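Local coordinates for protein aspartate semialdehyde dehydrogenase (Francisella tularensis subsp. tularensis, PDB 4WOJ) that probably catalyses the NADPH-dependent reductive dephosphorylation of L-aspartyl-4-phosphate to L-aspartate semialdehyde, a step in lysine, methionine and threonine biosynthesis, at residues I137-C141 and T142-M146; G239-K242 and E243-K246; E250-I254 and L255-K259. All blocks are in the same frame, centred on the assembly; numbering follows the deposited sequence.

Overall arrangement
Interaction 1 comes first along the chain, where strand 135-138 of the parallel nucleotide-binding sheet runs into helix 141-149 and Cys141, predicted to carry the acyl-thioester intermediate. Interactions 2 and 3 follow at the two ends of one helix, 242-255, within the dimerisation domain: 239-246 starts it with a capping box and 250-259 ends it with a Schellman motif, their centres about 17 Å apart. Interaction 1 lies against the same helix, its centre about 14 Å from that of interaction 2 and about 13 Å from that of interaction 3. Glu243 and Glu250 bond to Asn140, so two glutamates of that helix hold the residue just before the predicted catalytic cysteine.

Interaction 1: I137-C141 and T142-M146; sequences IGSNC and TVSLM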
loop_
_atom_site.group_PDB
_atom_site.type_symbol
_atom_site.label_atom_id
_atom_site.label_comp_id
_atom_site.label_asym_id
_atom_site.label_seq_id
_atom_site.Cartn_x
_atom_site.Cartn_y
_atom_site.Cartn_z
ATOM N N ILE B 137 3.810 -17.699 22.761
ATOM C CA ILE B 137 4.073 -16.375 22.225
ATOM C C ILE B 137 3.232 -16.091 20.978
ATOM O O ILE B 137 3.100 -16.946 20.098
ATOM C CB ILE B 137 5.535 -16.210 21.837
ATOM C CG1 ILE B 137 6.461 -16.936 22.815
ATOM C CG2 ILE B 137 5.879 -14.748 21.792
ATOM C CD1 ILE B 137 6.368 -16.472 24.261
ATOM N N GLY B 138 2.638 -14.900 20.936
ATOM C CA GLY B 138 1.840 -14.465 19.791
ATOM C C GLY B 138 2.785 -14.135 18.662
ATOM O O GLY B 138 3.900 -13.635 18.909
ATOM N N SER B 139 2.377 -14.442 17.430
ATOM C CA SER B 139 3.235 -14.200 16.261
ATOM C C SER B 139 3.068 -12.770 15.822
ATOM O O SER B 139 2.242 -12.032 16.372
ATOM C CB SER B 139 2.926 -15.142 15.100
ATOM O OG SER B 139 1.588 -14.973 14.629
ATOM N N ASN B 140 3.918 -12.368 14.882
ATOM C CA ASN B 140 3.851 -11.056 14.266
ATOM C C ASN B 140 2.504 -10.929 13.552
ATOM O O ASN B 140 1.962 -11.904 13.015
ATOM C CB ASN B 140 5.015 -10.863 13.317
ATOM C CG ASN B 140 4.894 -9.615 12.453
ATOM O OD1 ASN B 140 4.507 -9.686 11.289
ATOM N ND2 ASN B 140 5.256 -8.485 12.998
ATOM N N CYS B 141 1.967 -9.723 13.587
ATOM C CA CYS B 141 0.628 -9.445 13.100
ATOM C C CYS B 141 0.438 -9.811 11.609
ATOM O O CYS B 141 -0.613 -10.305 11.215
ATOM C CB CYS B 141 0.269 -7.968 13.376
ATOM S SG CYS B 141 1.639 -6.787 13.226
ATOM N N THR B 142 1.451 -9.558 10.791
ATOM C CA THR B 142 1.381 -9.870 9.375
ATOM C C THR B 142 1.195 -11.376 9.152
ATOM O O THR B 142 0.402 -11.812 8.312
ATOM C CB THR B 142 2.637 -9.344 8.646
ATOM O OG1 THR B 142 2.570 -7.917 8.596
ATOM C CG2 THR B 142 2.716 -9.876 7.194
ATOM N N VAL B 143 1.893 -12.177 9.945
ATOM C CA VAL B 143 1.792 -13.627 9.829
ATOM C C VAL B 143 0.409 -14.108 10.305
ATOM O O VAL B 143 -0.202 -15.000 9.732
ATOM C CB VAL B 143 2.876 -14.311 10.668
ATOM C CG1 VAL B 143 3.122 -15.711 10.142
ATOM C CG2 VAL B 143 4.166 -13.530 10.595
ATOM N N SER B 144 -0.071 -13.511 11.388
ATOM C CA SER B 144 -1.315 -13.951 11.958
ATOM C C SER B 144 -2.427 -13.671 11.007
ATOM O O SER B 144 -3.307 -14.472 10.830
ATOM C CB SER B 144 -1.559 -13.236 13.247
ATOM O OG SER B 144 -0.732 -13.856 14.192
ATOM N N LEU B 145 -2.366 -12.520 10.380
ATOM C CA LEU B 145 -3.462 -12.067 9.562
ATOM C C LEU B 145 -3.485 -12.744 8.222
ATOM O O LEU B 145 -4.518 -12.912 7.638
ATOM C CB LEU B 145 -3.374 -10.544 9.403
ATOM C CG LEU B 145 -3.735 -9.862 10.728
ATOM C CD1 LEU B 145 -3.535 -8.366 10.691
ATOM C CD2 LEU B 145 -5.162 -10.198 11.081
ATOM N N MET B 146 -2.312 -13.087 7.715
ATOM C CA MET B 146 -2.206 -13.738 6.429
ATOM C C MET B 146 -2.641 -15.181 6.537
ATOM O O MET B 146 -3.447 -15.679 5.750
ATOM C CB MET B 146 -0.762 -13.709 6.002
ATOM C CG MET B 146 -0.539 -14.391 4.696
ATOM S SD MET B 146 1.217 -14.703 4.574
ATOM C CE MET B 146 1.134 -16.456 4.854
HETATM O O HOH W 1 -0.183 -12.141 16.436
#
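The carbonyl oxygen of Asn140 takes two backbone N-H groups: Ser144 N at 3.1 Å from Asn140 O, well directed at 154° and in the carbonyl plane, and Val143 N, whose bond is weak. Asn140 is the N-cap of helix 141-149, whose first turn carries Cys141, predicted to form the acyl-thioester intermediate, so this strand-to-helix turn places the predicted nucleophile at the start of the helix. The capping bond comes from the side chain. With CG anti to its own N (chi1 170°), the amide lies alongside Thr142, pointing the same way, and OD1 receives Thr142 N at 3.1 Å. That donor stands above the carbonyl plane, 62° out of it. The other end of the amide, ND2, is turned to Glu243, while Glu250 accepts from Asn140 N; both glutamates belong to helix 242-255.

Ser139 OG lies 2.6 Å from Ser144 OG, and Ser144 OG also donates to a water 2.9 Å away. Asn140 CB rests on Val143 CG2 at 3.9 Å. Beyond the cap the regular helix bond from Leu145 N to Cys141 O measures 2.9 Å, and Leu145 CG sits 3.2 Å from that same Cys141 O.

Interaction 2: G239-K242 and E243-K246; sequences GQTK and EEYK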
loop_
_atom_site.group_PDB
_atom_site.type_symbol
_atom_site.label_atom_id
_atom_site.label_comp_id
_atom_site.label_asym_id
_atom_site.label_seq_id
_atom_site.Cartn_x
_atom_site.Cartn_y
_atom_site.Cartn_z
ATOM N N GLY B 239 18.920 -8.369 3.270
ATOM C CA GLY B 239 18.266 -7.272 2.527
ATOM C C GLY B 239 16.885 -6.942 3.073
ATOM O O GLY B 239 16.346 -5.860 2.828
ATOM N N GLN B 240 16.316 -7.899 3.797
ATOM C CA GLN B 240 14.995 -7.752 4.411
ATOM C C GLN B 240 15.053 -6.839 5.618
ATOM O O GLN B 240 16.125 -6.630 6.191
ATOM C CB GLN B 240 14.479 -9.106 4.883
ATOM C CG GLN B 240 14.325 -10.148 3.792
ATOM C CD GLN B 240 14.113 -11.537 4.349
ATOM O OE1 GLN B 240 15.007 -12.092 5.001
ATOM N NE2 GLN B 240 12.932 -12.108 4.107
ATOM N N THR B 241 13.910 -6.275 5.998
ATOM C CA THR B 241 13.799 -5.721 7.331
ATOM C C THR B 241 13.476 -6.898 8.240
ATOM O O THR B 241 13.169 -8.011 7.769
ATOM C CB THR B 241 12.715 -4.637 7.474
ATOM O OG1 THR B 241 11.424 -5.180 7.205
ATOM C CG2 THR B 241 12.957 -3.529 6.511
ATOM N N LYS B 242 13.560 -6.669 9.543
ATOM C CA LYS B 242 13.265 -7.732 10.502
ATOM C C LYS B 242 11.784 -8.098 10.380
ATOM O O LYS B 242 11.425 -9.286 10.459
ATOM C CB LYS B 242 13.648 -7.353 11.929
ATOM C CG LYS B 242 13.895 -8.550 12.849
ATOM C CD LYS B 242 14.874 -8.192 13.968
ATOM C CE LYS B 242 14.198 -7.541 15.178
ATOM N NZ LYS B 242 14.000 -8.527 16.286
ATOM N N GLU B 243 10.954 -7.079 10.127
ATOM C CA GLU B 243 9.517 -7.264 9.891
ATOM C C GLU B 243 9.204 -8.293 8.835
ATOM O O GLU B 243 8.275 -9.088 8.997
ATOM C CB GLU B 243 8.874 -5.936 9.473
ATOM C CG GLU B 243 7.342 -5.932 9.506
ATOM C CD GLU B 243 6.778 -6.096 10.906
ATOM O OE1 GLU B 243 7.558 -6.059 11.884
ATOM O OE2 GLU B 243 5.533 -6.231 11.039
ATOM N N GLU B 244 10.000 -8.261 7.763
ATOM C CA GLU B 244 9.851 -9.122 6.572
ATOM C C GLU B 244 10.416 -10.549 6.755
ATOM O O GLU B 244 9.807 -11.524 6.336
ATOM C CB GLU B 244 10.542 -8.453 5.376
ATOM C CG GLU B 244 9.914 -7.118 4.989
ATOM C CD GLU B 244 10.819 -6.196 4.179
ATOM O OE1 GLU B 244 12.030 -6.476 3.997
ATOM O OE2 GLU B 244 10.311 -5.162 3.714
ATOM N N TYR B 245 11.578 -10.663 7.380
ATOM C CA TYR B 245 12.150 -11.971 7.708
ATOM C C TYR B 245 11.224 -12.762 8.690
ATOM O O TYR B 245 11.195 -13.980 8.661
ATOM C CB TYR B 245 13.587 -11.792 8.280
ATOM C CG TYR B 245 14.004 -12.860 9.267
ATOM C CD1 TYR B 245 14.731 -13.975 8.865
ATOM C CD2 TYR B 245 13.637 -12.759 10.615
ATOM C CE1 TYR B 245 15.081 -14.947 9.790
ATOM C CE2 TYR B 245 13.981 -13.726 11.549
ATOM C CZ TYR B 245 14.698 -14.813 11.139
ATOM O OH TYR B 245 15.016 -15.754 12.096
ATOM N N LYS B 246 10.539 -12.064 9.603
ATOM C CA LYS B 246 9.620 -12.715 10.549
ATOM C C LYS B 246 8.592 -13.568 9.843
ATOM O O LYS B 246 8.179 -14.604 10.349
ATOM C CB LYS B 246 8.797 -11.700 11.355
ATOM C CG LYS B 246 9.562 -10.945 12.418
ATOM C CD LYS B 246 8.645 -10.095 13.285
ATOM C CE LYS B 246 9.431 -9.184 14.232
ATOM N NZ LYS B 246 9.670 -7.820 13.651
HETATM O O HOH W 2 9.955 -3.053 5.370
#
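Reciprocal hydrogen bonds between Thr241 and Glu244 make a capping box at the start of helix 242-255. Thr241 N donates to Glu244 OE1 at 2.8 Å and 164°, reaching the carboxylate from above its plane, 54° out of it. The return bond, Glu244 N to Thr241 OG1, is weak at 3.4 Å. With the threonine hydroxyl between its own N and carbonyl carbon (chi1 63°), a water accepts from it while donating to Glu244 OE2 at 2.7 Å. Along the backbone, Tyr245 N bonds to Thr241 O at 3.1 Å and Lys246 N to Lys242 O at 3.0 Å.

Lys246 NZ forms a salt bridge with Glu243 OE1 at 3.3 Å, its hydrogen bond weak; Glu244 OE1 makes two more, to Arg333 and Lys335 of the second subunit. Glu243 OE2 accepts a hydrogen bond from Asn140 ND2.

By van der Waals contact, the Gln240 amide stands nearly perpendicular to the Tyr245 ring; its OE1, bonded to Ser238, lies near the ring plane at the edge, 3.6 Å from Tyr245 CB.

Strand 263-266 borders this end of the helix: Glu244 touches Ile266, Gln240 touches Asp264, and Glu244 OE2 receives Cys267 N.

Interaction 3: E250-I254 and L255-K259; sequences ELNKI and LDTKK
The side-chain amide of Asn252 meets the hydroxyl of Thr257 at its oxygen. Thr257 OG1 donates to Asn252 OD1 at 2.6 Å, coming from beside the amide and not over a face, since it is tilted just 16° from the carbonyl plane. The same hydroxyl also rests 3.3 Å from Asn252 CB. At the nitrogen end ND2 bonds to the carbonyl oxygens of Ala248, one turn back in the helix, and Ile261, in the chain beyond, so the amide is held by partners at both ends and its rotation is fixed. Asn252 CG lies anti to the carbonyl carbon (chi1 -71°), which folds the amide back along the helix and lets it span from Ala248 to Thr257.

Its backbone oxygen works as well. Thr257 N reaches Asn252 O at 3.3 Å, in the carbonyl plane and on a lone pair, while Asp256 N makes a weak bond to Lys253 O at 3.2 Å. Together these form a Schellman motif that ends helix 242-255, with Asp256 at positive phi (38°) as the C-prime residue. One residue earlier Leu255 N still gives a helical bond to Leu251 O at 3.0 Å.

On the apolar side Leu251 CD1 meets Leu255 CD1 at 3.6 Å, the two side chains crossing at a slant. Leu251 continues onto Val143 and Met146 of helix 141-149. Lys253 NZ, by contrast, bonds to the carbonyl oxygens of Ser113 and Arg108.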
loop_
_atom_site.group_PDB
_atom_site.type_symbol
_atom_site.label_atom_id
_atom_site.label_comp_id
_atom_site.label_asym_id
_atom_site.label_seq_id
_atom_site.Cartn_x
_atom_site.Cartn_y
_atom_site.Cartn_z
ATOM N N GLU B 250 8.220 -17.693 11.137
ATOM C CA GLU B 250 7.044 -17.801 12.029
ATOM C C GLU B 250 5.914 -18.645 11.412
ATOM O O GLU B 250 5.367 -19.533 12.068
ATOM C CB GLU B 250 6.523 -16.408 12.421
ATOM C CG GLU B 250 7.536 -15.625 13.252
ATOM C CD GLU B 250 7.044 -14.266 13.745
ATOM O OE1 GLU B 250 5.824 -13.984 13.673
ATOM O OE2 GLU B 250 7.901 -13.457 14.174
ATOM N N LEU B 251 5.595 -18.382 10.148
ATOM C CA LEU B 251 4.608 -19.198 9.430
ATOM C C LEU B 251 4.999 -20.673 9.467
ATOM O O LEU B 251 4.182 -21.539 9.764
ATOM C CB LEU B 251 4.448 -18.756 7.963
ATOM C CG LEU B 251 3.497 -19.636 7.126
ATOM C CD1 LEU B 251 2.069 -19.443 7.604
ATOM C CD2 LEU B 251 3.596 -19.371 5.645
ATOM N N ASN B 252 6.255 -20.961 9.174
ATOM C CA ASN B 252 6.729 -22.365 9.206
ATOM C C ASN B 252 6.775 -22.943 10.624
ATOM O O ASN B 252 6.448 -24.102 10.843
ATOM C CB ASN B 252 8.024 -22.505 8.419
ATOM C CG ASN B 252 7.767 -22.365 6.922
ATOM O OD1 ASN B 252 7.241 -23.287 6.295
ATOM N ND2 ASN B 252 8.037 -21.189 6.363
ATOM N N LYS B 253 7.086 -22.108 11.602
ATOM C CA LYS B 253 6.998 -22.566 12.994
ATOM C C LYS B 253 5.534 -22.862 13.370
ATOM O O LYS B 253 5.256 -23.851 14.018
ATOM C CB LYS B 253 7.647 -21.584 13.961
ATOM C CG LYS B 253 7.539 -22.049 15.400
ATOM C CD LYS B 253 8.595 -21.448 16.324
ATOM C CE LYS B 253 8.657 -22.263 17.613
ATOM N NZ LYS B 253 9.584 -21.668 18.620
ATOM N N ILE B 254 4.603 -22.010 12.959
ATOM C CA ILE B 254 3.198 -22.198 13.327
ATOM C C ILE B 254 2.650 -23.455 12.700
ATOM O O ILE B 254 1.906 -24.202 13.324
ATOM C CB ILE B 254 2.312 -21.019 12.892
ATOM C CG1 ILE B 254 2.640 -19.770 13.704
ATOM C CG2 ILE B 254 0.837 -21.355 13.092
ATOM C CD1 ILE B 254 1.931 -18.521 13.228
ATOM N N LEU B 255 2.961 -23.663 11.434
ATOM C CA LEU B 255 2.484 -24.869 10.717
ATOM C C LEU B 255 3.361 -26.108 11.003
ATOM O O LEU B 255 2.975 -27.208 10.640
ATOM C CB LEU B 255 2.439 -24.619 9.212
ATOM C CG LEU B 255 1.497 -23.506 8.752
ATOM C CD1 LEU B 255 1.826 -23.049 7.351
ATOM C CD2 LEU B 255 0.046 -23.954 8.832
ATOM N N ASP B 256 4.523 -25.896 11.631
ATOM C CA ASP B 256 5.597 -26.896 11.767
ATOM C C ASP B 256 5.714 -27.692 10.507
ATOM O O ASP B 256 5.371 -28.856 10.465
ATOM C CB ASP B 256 5.429 -27.886 12.940
ATOM C CG ASP B 256 6.665 -28.865 13.060
ATOM O OD1 ASP B 256 7.785 -28.480 12.606
ATOM O OD2 ASP B 256 6.524 -30.006 13.575
ATOM N N THR B 257 6.176 -27.046 9.471
ATOM C CA THR B 257 6.261 -27.695 8.164
ATOM C C THR B 257 7.451 -28.653 8.035
ATOM O O THR B 257 8.522 -28.417 8.569
ATOM C CB THR B 257 6.391 -26.638 7.058
ATOM O OG1 THR B 257 7.290 -25.605 7.518
ATOM C CG2 THR B 257 5.012 -26.059 6.720
ATOM N N LYS B 258 7.233 -29.738 7.307
ATOM C CA LYS B 258 8.328 -30.589 6.856
ATOM C C LYS B 258 9.081 -29.786 5.818
ATOM O O LYS B 258 10.313 -29.661 5.840
ATOM C CB LYS B 258 7.784 -31.872 6.234
ATOM N N LYS B 259 8.291 -29.211 4.932
ATOM C CA LYS B 259 8.789 -28.555 3.747
ATOM C C LYS B 259 8.608 -27.057 3.891
ATOM O O LYS B 259 7.478 -26.576 3.951
ATOM C CB LYS B 259 7.992 -29.077 2.539
ATOM C CG LYS B 259 8.492 -28.595 1.189
ATOM C CD LYS B 259 7.407 -28.761 0.142
ATOM C CE LYS B 259 7.966 -28.646 -1.272
ATOM N NZ LYS B 259 8.687 -29.877 -1.701
#